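F420-reducing hydrogenase, subunit beta (PDB 4OMF) carries an FAD and a [4Fe-4S] cluster and probably passes electrons derived from hydrogen to coenzyme F420 within the F420-reducing hydrogenase complex. Local coordinates at residues A101-T106 / C195-A200; G131-E136 / T218-T223; L143-C148 / H185-A190. All coordinates share one frame; numbering follows the deposited sequence.

Interaction 1: A101-T106 / C195-A200; sequences AIPCQT and CKDYVA. With SF4 (iron/sulfur cluster), chain N; FAD (flavin-adenine dinucleotide), chain R.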
loop_
_atom_site.group_PDB
_atom_site.type_symbol
_atom_site.label_atom_id
_atom_site.label_comp_id
_atom_site.label_asym_id
_atom_site.label_seq_id
_atom_site.Cartn_x
_atom_site.Cartn_y
_atom_site.Cartn_z
ATOM N N ALA C 101 29.990 -9.809 3.845
ATOM C CA ALA C 101 29.261 -8.541 3.794
ATOM C C ALA C 101 30.198 -7.367 3.512
ATOM O O ALA C 101 31.271 -7.300 4.071
ATOM C CB ALA C 101 28.517 -8.312 5.121
ATOM N N ILE C 102 29.775 -6.454 2.650
ATOM C CA ILE C 102 30.434 -5.154 2.517
ATOM C C ILE C 102 30.070 -4.308 3.762
ATOM O O ILE C 102 29.218 -4.711 4.547
ATOM C CB ILE C 102 30.031 -4.473 1.191
ATOM C CG1 ILE C 102 28.504 -4.376 1.054
ATOM C CG2 ILE C 102 30.636 -5.251 0.002
ATOM C CD1 ILE C 102 28.050 -3.584 -0.197
ATOM N N PRO C 103 30.747 -3.168 3.979
ATOM C CA PRO C 103 30.535 -2.483 5.269
ATOM C C PRO C 103 29.072 -2.105 5.584
ATOM O O PRO C 103 28.654 -2.316 6.718
ATOM C CB PRO C 103 31.415 -1.238 5.150
ATOM C CG PRO C 103 32.603 -1.734 4.302
ATOM C CD PRO C 103 31.930 -2.643 3.259
ATOM N N CYS C 104 28.304 -1.598 4.623
ATOM C CA CYS C 104 26.935 -1.183 4.956
ATOM C C CYS C 104 26.069 -2.393 5.321
ATOM O O CYS C 104 25.179 -2.290 6.162
ATOM C CB CYS C 104 26.293 -0.399 3.807
ATOM S SG CYS C 104 26.282 -1.287 2.237
ATOM N N GLN C 105 26.319 -3.537 4.695
ATOM C CA GLN C 105 25.600 -4.749 5.077
ATOM C C GLN C 105 26.010 -5.190 6.467
ATOM O O GLN C 105 25.161 -5.617 7.256
ATOM C CB GLN C 105 25.835 -5.869 4.072
ATOM C CG GLN C 105 25.092 -5.625 2.750
ATOM C CD GLN C 105 25.540 -6.564 1.654
ATOM O OE1 GLN C 105 26.380 -7.451 1.872
ATOM N NE2 GLN C 105 25.029 -6.346 0.454
ATOM N N THR C 106 27.299 -5.080 6.783
ATOM C CA THR C 106 27.775 -5.397 8.118
ATOM C C THR C 106 27.030 -4.528 9.142
ATOM O O THR C 106 26.705 -4.979 10.224
ATOM C CB THR C 106 29.302 -5.200 8.203
ATOM O OG1 THR C 106 29.936 -6.063 7.248
ATOM C CG2 THR C 106 29.837 -5.530 9.576
ATOM N N CYS C 195 28.985 7.276 3.140
ATOM C CA CYS C 195 29.539 6.100 3.789
ATOM C C CYS C 195 30.969 6.370 4.322
ATOM O O CYS C 195 31.850 6.804 3.568
ATOM C CB CYS C 195 29.556 4.927 2.824
ATOM S SG CYS C 195 30.134 3.385 3.621
ATOM N N LYS C 196 31.191 6.120 5.612
ATOM C CA LYS C 196 32.481 6.420 6.254
ATOM C C LYS C 196 33.373 5.192 6.425
ATOM O O LYS C 196 34.542 5.307 6.812
ATOM C CB LYS C 196 32.264 7.054 7.646
ATOM C CG LYS C 196 31.536 8.393 7.628
ATOM C CD LYS C 196 30.653 8.594 8.871
ATOM C CE LYS C 196 31.454 9.011 10.094
ATOM N NZ LYS C 196 30.590 9.572 11.191
ATOM N N ASP C 197 32.815 4.020 6.169
ATOM C CA ASP C 197 33.455 2.762 6.541
ATOM C C ASP C 197 34.079 2.107 5.301
ATOM O O ASP C 197 33.365 1.605 4.432
ATOM C CB ASP C 197 32.400 1.852 7.201
ATOM C CG ASP C 197 32.981 0.620 7.898
ATOM O OD1 ASP C 197 34.083 0.144 7.545
ATOM O OD2 ASP C 197 32.278 0.101 8.797
ATOM N N TYR C 198 35.411 2.115 5.236
ATOM C CA TYR C 198 36.111 1.520 4.106
ATOM C C TYR C 198 36.465 0.059 4.343
ATOM O O TYR C 198 36.247 -0.784 3.483
ATOM C CB TYR C 198 37.387 2.307 3.787
ATOM C CG TYR C 198 38.142 1.753 2.594
ATOM C CD1 TYR C 198 37.508 1.581 1.373
ATOM C CD2 TYR C 198 39.478 1.405 2.689
ATOM C CE1 TYR C 198 38.190 1.085 0.279
ATOM C CE2 TYR C 198 40.164 0.902 1.590
ATOM C CZ TYR C 198 39.508 0.753 0.393
ATOM O OH TYR C 198 40.162 0.257 -0.710
ATOM N N VAL C 199 37.028 -0.236 5.511
ATOM C CA VAL C 199 37.582 -1.563 5.732
ATOM C C VAL C 199 36.667 -2.463 6.556
ATOM O O VAL C 199 37.144 -3.389 7.216
ATOM C CB VAL C 199 38.970 -1.490 6.414
ATOM C CG1 VAL C 199 40.039 -1.010 5.423
ATOM C CG2 VAL C 199 38.939 -0.589 7.643
ATOM N N ALA C 200 35.359 -2.224 6.484
ATOM C CA ALA C 200 34.380 -3.061 7.196
ATOM C C ALA C 200 34.760 -3.165 8.676
ATOM O O ALA C 200 35.086 -4.241 9.168
ATOM C CB ALA C 200 34.284 -4.460 6.569
HETATM FE FE1 SF4 N . 27.783 0.150 1.059
HETATM FE FE2 SF4 N . 29.463 2.064 1.786
HETATM FE FE3 SF4 N . 28.341 2.176 -0.634
HETATM FE FE4 SF4 N . 30.179 0.266 -0.166
HETATM S S1 SF4 N . 30.565 2.557 -0.168
HETATM S S2 SF4 N . 28.111 -0.048 -1.174
HETATM S S3 SF4 N . 29.856 -0.166 2.032
HETATM S S4 SF4 N . 27.233 2.370 1.365
HETATM P PA FAD R . 36.709 -14.782 -2.855
HETATM O O1A FAD R . 36.877 -14.334 -4.284
HETATM O O2A FAD R . 37.197 -16.106 -2.345
HETATM O O5B FAD R . 35.155 -14.699 -2.516
HETATM C C5B FAD R . 34.536 -13.428 -2.757
HETATM C C4B FAD R . 33.289 -13.351 -1.873
HETATM O O4B FAD R . 32.676 -12.071 -2.040
HETATM C C3B FAD R . 32.279 -14.411 -2.295
HETATM O O3B FAD R . 31.791 -15.153 -1.166
HETATM C C2B FAD R . 31.148 -13.589 -2.897
HETATM O O2B FAD R . 29.876 -14.199 -2.626
HETATM C C1B FAD R . 31.279 -12.241 -2.215
HETATM N N9A FAD R . 30.743 -11.179 -3.084
HETATM C C8A FAD R . 31.098 -10.954 -4.362
HETATM N N7A FAD R . 30.427 -9.892 -4.865
HETATM C C5A FAD R . 29.624 -9.431 -3.865
HETATM C C6A FAD R . 28.630 -8.342 -3.727
HETATM N N6A FAD R . 28.335 -7.516 -4.765
HETATM N N1A FAD R . 28.037 -8.205 -2.530
HETATM C C2A FAD R . 28.283 -9.034 -1.492
HETATM N N3A FAD R . 29.166 -10.059 -1.545
HETATM C C4A FAD R . 29.845 -10.284 -2.698
HETATM N N1 FAD R . 38.354 -4.504 -2.151
HETATM C C2 FAD R . 39.218 -3.481 -1.769
HETATM O O2 FAD R . 40.389 -3.770 -1.452
HETATM N N3 FAD R . 38.764 -2.169 -1.797
HETATM C C4 FAD R . 37.462 -1.875 -2.147
HETATM O O4 FAD R . 37.084 -0.682 -2.121
HETATM C C4X FAD R . 36.852 -2.752 -3.120
HETATM N N5 FAD R . 35.495 -2.350 -3.571
HETATM C C5X FAD R . 34.509 -3.426 -3.410
HETATM C C6 FAD R . 33.197 -3.075 -3.767
HETATM C C7 FAD R . 32.212 -4.066 -3.866
HETATM C C7M FAD R . 30.784 -3.694 -4.239
HETATM C C8 FAD R . 32.574 -5.389 -3.621
HETATM C C8M FAD R . 31.603 -6.552 -3.701
HETATM C C9 FAD R . 33.894 -5.750 -3.277
HETATM C C9A FAD R . 34.898 -4.775 -3.260
HETATM N N10 FAD R . 36.204 -5.111 -2.817
HETATM C C10 FAD R . 37.223 -4.177 -2.863
HETATM C "C1'" FAD R . 36.553 -6.420 -2.232
HETATM C "C2'" FAD R . 37.127 -7.409 -3.213
HETATM O "O2'" FAD R . 36.888 -7.125 -4.514
HETATM C "C3'" FAD R . 36.978 -8.689 -2.816
HETATM O "O3'" FAD R . 35.704 -9.143 -2.903
HETATM C "C4'" FAD R . 37.707 -9.104 -1.549
HETATM O "O4'" FAD R . 39.111 -8.772 -1.599
HETATM C "C5'" FAD R . 37.520 -10.600 -1.274
HETATM O "O5'" FAD R . 38.342 -11.354 -2.152
HETATM P P FAD R . 38.704 -12.881 -1.839
HETATM O O1P FAD R . 39.191 -12.927 -0.408
HETATM O O2P FAD R . 39.606 -13.414 -2.913
HETATM O O3P FAD R . 37.244 -13.601 -1.879
#

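Interaction 2: G131-E136 / T218-T223; sequences GIYCME and TVITRT. With FAD (flavin-adenine dinucleotide), chain R; SF4 (iron/sulfur cluster), chain N.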
loop_
_atom_site.group_PDB
_atom_site.type_symbol
_atom_site.label_atom_id
_atom_site.label_comp_id
_atom_site.label_asym_id
_atom_site.label_seq_id
_atom_site.Cartn_x
_atom_site.Cartn_y
_atom_site.Cartn_z
ATOM N N GLY C 131 33.967 -9.412 6.619
ATOM C CA GLY C 131 33.702 -8.158 5.935
ATOM C C GLY C 131 34.645 -8.003 4.759
ATOM O O GLY C 131 35.786 -8.452 4.837
ATOM N N ILE C 132 34.179 -7.406 3.667
ATOM C CA ILE C 132 35.095 -7.093 2.571
ATOM C C ILE C 132 35.109 -5.586 2.350
ATOM O O ILE C 132 34.108 -4.921 2.592
ATOM C CB ILE C 132 34.744 -7.847 1.272
ATOM C CG1 ILE C 132 33.271 -7.678 0.897
ATOM C CG2 ILE C 132 35.067 -9.349 1.428
ATOM C CD1 ILE C 132 32.903 -8.383 -0.423
ATOM N N TYR C 133 36.261 -5.056 1.933
ATOM C CA TYR C 133 36.434 -3.604 1.791
ATOM C C TYR C 133 35.571 -3.083 0.651
ATOM O O TYR C 133 35.366 -3.773 -0.345
ATOM C CB TYR C 133 37.895 -3.203 1.513
ATOM C CG TYR C 133 38.966 -3.716 2.465
ATOM C CD1 TYR C 133 38.644 -4.273 3.712
ATOM C CD2 TYR C 133 40.303 -3.652 2.096
ATOM C CE1 TYR C 133 39.649 -4.758 4.564
ATOM C CE2 TYR C 133 41.309 -4.131 2.941
ATOM C CZ TYR C 133 40.973 -4.679 4.164
ATOM O OH TYR C 133 41.980 -5.154 4.977
ATOM N N CYS C 134 35.095 -1.850 0.781
ATOM C CA CYS C 134 34.252 -1.268 -0.257
ATOM C C CYS C 134 34.373 0.249 -0.330
ATOM O O CYS C 134 34.330 0.915 0.702
ATOM C CB CYS C 134 32.796 -1.644 -0.014
ATOM S SG CYS C 134 31.709 -1.083 -1.336
ATOM N N MET C 135 34.478 0.790 -1.546
ATOM C CA MET C 135 34.526 2.249 -1.733
ATOM C C MET C 135 33.256 2.783 -2.425
ATOM O O MET C 135 32.903 3.953 -2.304
ATOM C CB MET C 135 35.769 2.639 -2.539
ATOM C CG MET C 135 35.990 4.137 -2.631
ATOM S SD MET C 135 36.487 4.858 -1.049
ATOM C CE MET C 135 38.232 4.422 -1.019
ATOM N N GLU C 136 32.575 1.914 -3.159
ATOM C CA GLU C 136 31.369 2.291 -3.891
ATOM C C GLU C 136 30.735 1.040 -4.454
ATOM O O GLU C 136 31.423 0.039 -4.650
ATOM C CB GLU C 136 31.684 3.271 -5.034
ATOM C CG GLU C 136 32.601 2.714 -6.122
ATOM C CD GLU C 136 34.072 3.032 -5.897
ATOM O OE1 GLU C 136 34.915 2.119 -6.050
ATOM O OE2 GLU C 136 34.395 4.201 -5.582
ATOM N N THR C 218 44.861 -8.229 2.124
ATOM C CA THR C 218 45.143 -7.612 3.415
ATOM C C THR C 218 44.032 -8.000 4.385
ATOM O O THR C 218 42.855 -7.695 4.155
ATOM C CB THR C 218 45.250 -6.090 3.290
ATOM O OG1 THR C 218 46.251 -5.766 2.310
ATOM C CG2 THR C 218 45.603 -5.465 4.625
ATOM N N VAL C 219 44.413 -8.711 5.447
ATOM C CA VAL C 219 43.455 -9.344 6.359
ATOM C C VAL C 219 43.543 -8.733 7.751
ATOM O O VAL C 219 44.572 -8.823 8.415
ATOM C CB VAL C 219 43.714 -10.865 6.480
ATOM C CG1 VAL C 219 42.700 -11.519 7.416
ATOM C CG2 VAL C 219 43.677 -11.525 5.112
ATOM N N ILE C 220 42.446 -8.135 8.183
ATOM C CA ILE C 220 42.378 -7.456 9.472
ATOM C C ILE C 220 41.505 -8.278 10.414
ATOM O O ILE C 220 40.305 -8.396 10.171
ATOM C CB ILE C 220 41.768 -6.054 9.308
ATOM C CG1 ILE C 220 42.638 -5.181 8.398
ATOM C CG2 ILE C 220 41.594 -5.393 10.668
ATOM C CD1 ILE C 220 41.932 -3.906 7.950
ATOM N N THR C 221 42.086 -8.876 11.457
ATOM C CA THR C 221 41.256 -9.594 12.429
ATOM C C THR C 221 40.824 -8.613 13.512
ATOM O O THR C 221 41.591 -7.736 13.893
ATOM C CB THR C 221 41.980 -10.812 13.070
ATOM O OG1 THR C 221 43.225 -10.399 13.617
ATOM C CG2 THR C 221 42.243 -11.889 12.025
ATOM N N ARG C 222 39.591 -8.746 13.995
ATOM C CA ARG C 222 39.032 -7.748 14.895
ATOM C C ARG C 222 38.450 -8.330 16.187
ATOM O O ARG C 222 38.863 -7.944 17.286
ATOM C CB ARG C 222 37.945 -6.927 14.169
ATOM C CG ARG C 222 38.389 -6.279 12.853
ATOM C CD ARG C 222 37.312 -5.328 12.289
ATOM N NE ARG C 222 37.736 -4.701 11.029
ATOM C CZ ARG C 222 38.455 -3.585 10.951
ATOM N NH1 ARG C 222 38.851 -2.946 12.059
ATOM N NH2 ARG C 222 38.786 -3.099 9.758
ATOM N N THR C 223 37.482 -9.229 16.082
ATOM C CA THR C 223 36.824 -9.762 17.275
ATOM C C THR C 223 37.520 -11.044 17.725
ATOM O O THR C 223 38.326 -11.598 16.979
ATOM C CB THR C 223 35.366 -10.071 17.012
ATOM O OG1 THR C 223 35.304 -11.060 15.977
ATOM C CG2 THR C 223 34.600 -8.824 16.568
HETATM P PA FAD R . 36.709 -14.782 -2.855
HETATM O O1A FAD R . 36.877 -14.334 -4.284
HETATM O O2A FAD R . 37.197 -16.106 -2.345
HETATM O O5B FAD R . 35.155 -14.699 -2.516
HETATM C C5B FAD R . 34.536 -13.428 -2.757
HETATM C C4B FAD R . 33.289 -13.351 -1.873
HETATM O O4B FAD R . 32.676 -12.071 -2.040
HETATM C C3B FAD R . 32.279 -14.411 -2.295
HETATM O O3B FAD R . 31.791 -15.153 -1.166
HETATM C C2B FAD R . 31.148 -13.589 -2.897
HETATM O O2B FAD R . 29.876 -14.199 -2.626
HETATM C C1B FAD R . 31.279 -12.241 -2.215
HETATM N N9A FAD R . 30.743 -11.179 -3.084
HETATM C C8A FAD R . 31.098 -10.954 -4.362
HETATM N N7A FAD R . 30.427 -9.892 -4.865
HETATM C C5A FAD R . 29.624 -9.431 -3.865
HETATM C C6A FAD R . 28.630 -8.342 -3.727
HETATM N N6A FAD R . 28.335 -7.516 -4.765
HETATM N N1A FAD R . 28.037 -8.205 -2.530
HETATM C C2A FAD R . 28.283 -9.034 -1.492
HETATM N N3A FAD R . 29.166 -10.059 -1.545
HETATM C C4A FAD R . 29.845 -10.284 -2.698
HETATM N N1 FAD R . 38.354 -4.504 -2.151
HETATM C C2 FAD R . 39.218 -3.481 -1.769
HETATM O O2 FAD R . 40.389 -3.770 -1.452
HETATM N N3 FAD R . 38.764 -2.169 -1.797
HETATM C C4 FAD R . 37.462 -1.875 -2.147
HETATM O O4 FAD R . 37.084 -0.682 -2.121
HETATM C C4X FAD R . 36.852 -2.752 -3.120
HETATM N N5 FAD R . 35.495 -2.350 -3.571
HETATM C C5X FAD R . 34.509 -3.426 -3.410
HETATM C C6 FAD R . 33.197 -3.075 -3.767
HETATM C C7 FAD R . 32.212 -4.066 -3.866
HETATM C C7M FAD R . 30.784 -3.694 -4.239
HETATM C C8 FAD R . 32.574 -5.389 -3.621
HETATM C C8M FAD R . 31.603 -6.552 -3.701
HETATM C C9 FAD R . 33.894 -5.750 -3.277
HETATM C C9A FAD R . 34.898 -4.775 -3.260
HETATM N N10 FAD R . 36.204 -5.111 -2.817
HETATM C C10 FAD R . 37.223 -4.177 -2.863
HETATM C "C1'" FAD R . 36.553 -6.420 -2.232
HETATM C "C2'" FAD R . 37.127 -7.409 -3.213
HETATM O "O2'" FAD R . 36.888 -7.125 -4.514
HETATM C "C3'" FAD R . 36.978 -8.689 -2.816
HETATM O "O3'" FAD R . 35.704 -9.143 -2.903
HETATM C "C4'" FAD R . 37.707 -9.104 -1.549
HETATM O "O4'" FAD R . 39.111 -8.772 -1.599
HETATM C "C5'" FAD R . 37.520 -10.600 -1.274
HETATM O "O5'" FAD R . 38.342 -11.354 -2.152
HETATM P P FAD R . 38.704 -12.881 -1.839
HETATM O O1P FAD R . 39.191 -12.927 -0.408
HETATM O O2P FAD R . 39.606 -13.414 -2.913
HETATM O O3P FAD R . 37.244 -13.601 -1.879
HETATM FE FE1 SF4 N . 27.783 0.150 1.059
HETATM FE FE2 SF4 N . 29.463 2.064 1.786
HETATM FE FE3 SF4 N . 28.341 2.176 -0.634
HETATM FE FE4 SF4 N . 30.179 0.266 -0.166
HETATM S S1 SF4 N . 30.565 2.557 -0.168
HETATM S S2 SF4 N . 28.111 -0.048 -1.174
HETATM S S3 SF4 N . 29.856 -0.166 2.032
HETATM S S4 SF4 N . 27.233 2.370 1.365
#

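Interaction 3: L143-C148 / H185-A190; sequences LQTFIC and HGYEQA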
loop_
_atom_site.group_PDB
_atom_site.type_symbol
_atom_site.label_atom_id
_atom_site.label_comp_id
_atom_site.label_asym_id
_atom_site.label_seq_id
_atom_site.Cartn_x
_atom_site.Cartn_y
_atom_site.Cartn_z
ATOM N N LEU C 143 27.236 -0.780 -14.652
ATOM C CA LEU C 143 28.225 -1.758 -15.140
ATOM C C LEU C 143 28.089 -1.961 -16.641
ATOM O O LEU C 143 29.089 -2.016 -17.360
ATOM C CB LEU C 143 28.098 -3.094 -14.422
ATOM C CG LEU C 143 28.511 -3.148 -12.958
ATOM C CD1 LEU C 143 28.520 -4.622 -12.502
ATOM C CD2 LEU C 143 29.878 -2.508 -12.775
ATOM N N GLN C 144 26.853 -2.038 -17.127
ATOM C CA GLN C 144 26.642 -2.177 -18.561
ATOM C C GLN C 144 27.201 -0.997 -19.347
ATOM O O GLN C 144 27.768 -1.187 -20.423
ATOM C CB GLN C 144 25.148 -2.354 -18.869
ATOM C CG GLN C 144 24.643 -3.749 -18.575
ATOM C CD GLN C 144 23.150 -3.851 -18.732
ATOM O OE1 GLN C 144 22.420 -2.959 -18.301
ATOM N NE2 GLN C 144 22.678 -4.935 -19.364
ATOM N N THR C 145 27.034 0.219 -18.828
ATOM C CA THR C 145 27.630 1.387 -19.487
ATOM C C THR C 145 29.152 1.239 -19.580
ATOM O O THR C 145 29.730 1.467 -20.638
ATOM C CB THR C 145 27.312 2.709 -18.758
ATOM O OG1 THR C 145 25.896 2.939 -18.782
ATOM C CG2 THR C 145 28.007 3.891 -19.473
ATOM N N PHE C 146 29.784 0.825 -18.484
ATOM C CA PHE C 146 31.232 0.631 -18.501
ATOM C C PHE C 146 31.615 -0.407 -19.546
ATOM O O PHE C 146 32.493 -0.170 -20.371
ATOM C CB PHE C 146 31.762 0.182 -17.130
ATOM C CG PHE C 146 31.393 1.102 -15.989
ATOM C CD1 PHE C 146 31.419 0.644 -14.687
ATOM C CD2 PHE C 146 31.039 2.419 -16.220
ATOM C CE1 PHE C 146 31.078 1.481 -13.630
ATOM C CE2 PHE C 146 30.689 3.248 -15.171
ATOM C CZ PHE C 146 30.713 2.782 -13.880
ATOM N N ILE C 147 30.933 -1.554 -19.507
ATOM C CA ILE C 147 31.383 -2.764 -20.215
ATOM C C ILE C 147 30.841 -2.869 -21.645
ATOM O O ILE C 147 31.594 -3.152 -22.572
ATOM C CB ILE C 147 30.979 -4.023 -19.404
ATOM C CG1 ILE C 147 31.825 -4.101 -18.128
ATOM C CG2 ILE C 147 31.095 -5.298 -20.249
ATOM C CD1 ILE C 147 31.261 -5.007 -17.047
ATOM N N CYS C 148 29.545 -2.617 -21.816
ATOM C CA CYS C 148 28.908 -2.754 -23.121
ATOM C C CYS C 148 29.049 -1.519 -24.000
ATOM O O CYS C 148 29.080 -1.634 -25.223
ATOM C CB CYS C 148 27.425 -3.095 -22.964
ATOM S SG CYS C 148 27.095 -4.564 -21.983
ATOM N N HIS C 185 32.855 7.882 -11.676
ATOM C CA HIS C 185 32.204 8.846 -10.781
ATOM C C HIS C 185 30.867 9.350 -11.293
ATOM O O HIS C 185 30.759 9.832 -12.425
ATOM C CB HIS C 185 33.120 10.058 -10.541
ATOM C CG HIS C 185 34.353 9.730 -9.761
ATOM N ND1 HIS C 185 34.559 8.501 -9.177
ATOM C CD2 HIS C 185 35.450 10.472 -9.474
ATOM C CE1 HIS C 185 35.728 8.496 -8.561
ATOM N NE2 HIS C 185 36.289 9.680 -8.727
ATOM N N GLY C 186 29.845 9.269 -10.455
ATOM C CA GLY C 186 28.530 9.700 -10.877
ATOM C C GLY C 186 27.695 8.532 -11.353
ATOM O O GLY C 186 26.495 8.678 -11.537
ATOM N N TYR C 187 28.321 7.374 -11.559
ATOM C CA TYR C 187 27.569 6.184 -11.954
ATOM C C TYR C 187 27.252 5.260 -10.771
ATOM O O TYR C 187 26.444 4.338 -10.909
ATOM C CB TYR C 187 28.329 5.385 -13.014
ATOM C CG TYR C 187 28.427 6.043 -14.365
ATOM C CD1 TYR C 187 27.464 5.807 -15.358
ATOM C CD2 TYR C 187 29.501 6.886 -14.673
ATOM C CE1 TYR C 187 27.569 6.390 -16.616
ATOM C CE2 TYR C 187 29.601 7.483 -15.936
ATOM C CZ TYR C 187 28.630 7.222 -16.896
ATOM O OH TYR C 187 28.739 7.822 -18.133
ATOM N N GLU C 188 27.916 5.486 -9.636
ATOM C CA GLU C 188 27.665 4.692 -8.420
ATOM C C GLU C 188 26.354 5.132 -7.726
ATOM O O GLU C 188 25.859 6.238 -7.988
ATOM C CB GLU C 188 28.852 4.801 -7.455
ATOM C CG GLU C 188 28.913 6.065 -6.595
ATOM C CD GLU C 188 29.274 7.341 -7.343
ATOM O OE1 GLU C 188 29.046 8.441 -6.768
ATOM O OE2 GLU C 188 29.794 7.268 -8.485
ATOM N N GLN C 189 25.769 4.280 -6.874
ATOM C CA GLN C 189 24.521 4.675 -6.199
ATOM C C GLN C 189 24.802 5.874 -5.268
ATOM O O GLN C 189 25.872 5.959 -4.669
ATOM C CB GLN C 189 23.900 3.507 -5.429
ATOM C CG GLN C 189 24.795 2.936 -4.318
ATOM C CD GLN C 189 24.113 1.870 -3.477
ATOM O OE1 GLN C 189 22.926 1.580 -3.647
ATOM N NE2 GLN C 189 24.876 1.261 -2.568
ATOM N N ALA C 190 23.877 6.839 -5.218
ATOM C CA ALA C 190 24.116 8.076 -4.461
ATOM C C ALA C 190 24.282 7.815 -2.961
ATOM O O ALA C 190 24.889 8.618 -2.251
ATOM C CB ALA C 190 22.989 9.060 -4.689
#

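Interaction 1: A101-T106 / C195-A200
The pyrrolidine ring of P103 packs against the chain where it turns from D197 to A200. Its CG lies 3.4 Å from D197 O and 3.9 Å from the methyl CB of A200. Its CB meets the carboxylate carbon CG of D197 at 3.7 Å; the carboxylate lies beside the proline carbons, and its OD1 accepts from the backbone N of E201. The main-chain D197 O, which P103 CG touches, accepts from K261 NZ. The same ring also serves the cluster, with P103 CD 3.5 Å from sulfide S3.

One cysteine from each segment binds the cluster, at different irons. C104 has SG between its backbone N and carbonyl carbon (chi1 56°), which turns the thiolate off the first turn of helix 103-114 to bind FE1 at 2.4 Å. C195, with SG swung to the far side of CB from its backbone N (chi1 -176°), extends from an irregular loop to bind FE2, also at 2.4 Å. I102 occupies the N-cap position of the helix, and its carbonyl O accepts both T106 N and T106 OG1, the hydroxyl lying well above the carbonyl plane. Y198 leaves the cluster and points to the flavin, where FAD N3 donates to its OH at 3.0 Å with a nearly straight N-H...O angle of 162°.

No clear hydrogen bond joins the two segments directly; the packing of one proline ring against the loop, and the shared cluster, tie them together. Helix start and loop thus hold two of the cluster's thiolates, while the loop also reads the pyrimidine edge of the flavin, consistent with electron transfer between these cofactors.

Interaction 2: G131-E136 / T218-T223
T218 OG1 is held by two partners, V210 O and S212 OG, while the carbonyl O of the same residue faces the other segment, 2.8 Å from Y133 OH at the far end of a phenol ring that reaches from the flavin to a different strand. Aliphatic groups also lie against this phenol oxygen: I220 CD1 approaches Y133 OH to 3.2 Å, and T218 CG2 stands 3.7 Å from it. The ring and the isoleucine chain meet at a slant, with the extended CG1-CD1 arm of I220 directed at the phenol.

These residues belong to the mixed central sheet. Strands 126-132 and 217-221 are separated there by strand 205-208, which runs parallel to the former and antiparallel to the latter; Y133, just past the end of its strand, therefore sends its side chain across the intervening strand, touching S206 on the way, with L254 of helix 251-275 also against it. Y133 CB sits 3.5 Å from FAD C2; with CG anti to the carbonyl carbon (chi1 -53°), the ring is carried on from there toward T218 and I220. An alanine in place of Y133 would probably open a gap between the flavin pyrimidine and strand 217-221, leaving I220 CD1 without its aromatic neighbour.

The main chain beyond the strand follows the flavin toward the cluster. Y133 O is 2.9 Å from FAD N10, a ring nitrogen that carries no hydrogen. C134 SG binds FE4 of the cluster at 2.4 Å and also lies 3.5 Å from FAD C6, bridging the two cofactors in space. On the other segment, I220 CG2 rests 3.6 Å above the centre of the guanidinium plane of R222, whose nitrogens hydrogen-bond L3 O, T5 O, S206 OG and V199 O.

Interaction 3: L143-C148 / H185-A190
F146 and Y187 form a T-shaped (edge-to-face) aromatic pair that joins helix 140-150 to the loop ahead of C195. The ring centroids are 5.4 Å apart and the planes are inclined at 75°. The phenylalanine presents its edge: F146 CE2 stands 3.6 Å above the tyrosine plane, displaced toward the rim, while F146 CZ meets CB of Y187 at 3.6 Å. The two side chains run past each other in opposing directions. Y187 CG lies opposite its own carbonyl carbon (chi1 -69°), which lays the ring across the helix surface.

T145, one residue before F146, crosses the tyrosine at about a right angle, its CG2 methyl 3.8 Å from Y187 CE1. Further edge-to-face pairs with F138 and F168 make F146 part of an aromatic cluster. The hydroxyls meet other chains: Y187 OH is hydrogen-bonded to an acidic side chain and T145 OG1 to a polar one, each on a chain of another protein, T145 OG1 also bonding T141 O, so the pair lies beside subunit interfaces. Within the loop, G186 N donates to E188 OE2 from its syn side at 2.8 Å, with an N-H...O angle of 141°.

How the interactions relate
Interactions 1 and 2 adjoin, their centres about 8 Å apart, and both touch the FAD and the iron-sulfur cluster. Their segments alternate along the chain: 101-106, 131-136, 195-200, 218-223. Strands 97-101 and 126-132 are parallel neighbours in the central sheet, where A101 O and I132 N, 2.9 Å apart, probably hydrogen-bond. Interaction 3 is nested inside both loops, its centre about 20 Å from that of interaction 1 and 23 Å from that of interaction 2, which it touches where E136 packs on E188. The first two gather three cluster thiolates beside the flavin, whereas interaction 3, farther from the chain centre, joins helix 140-150 to the loop where other subunits meet the chain.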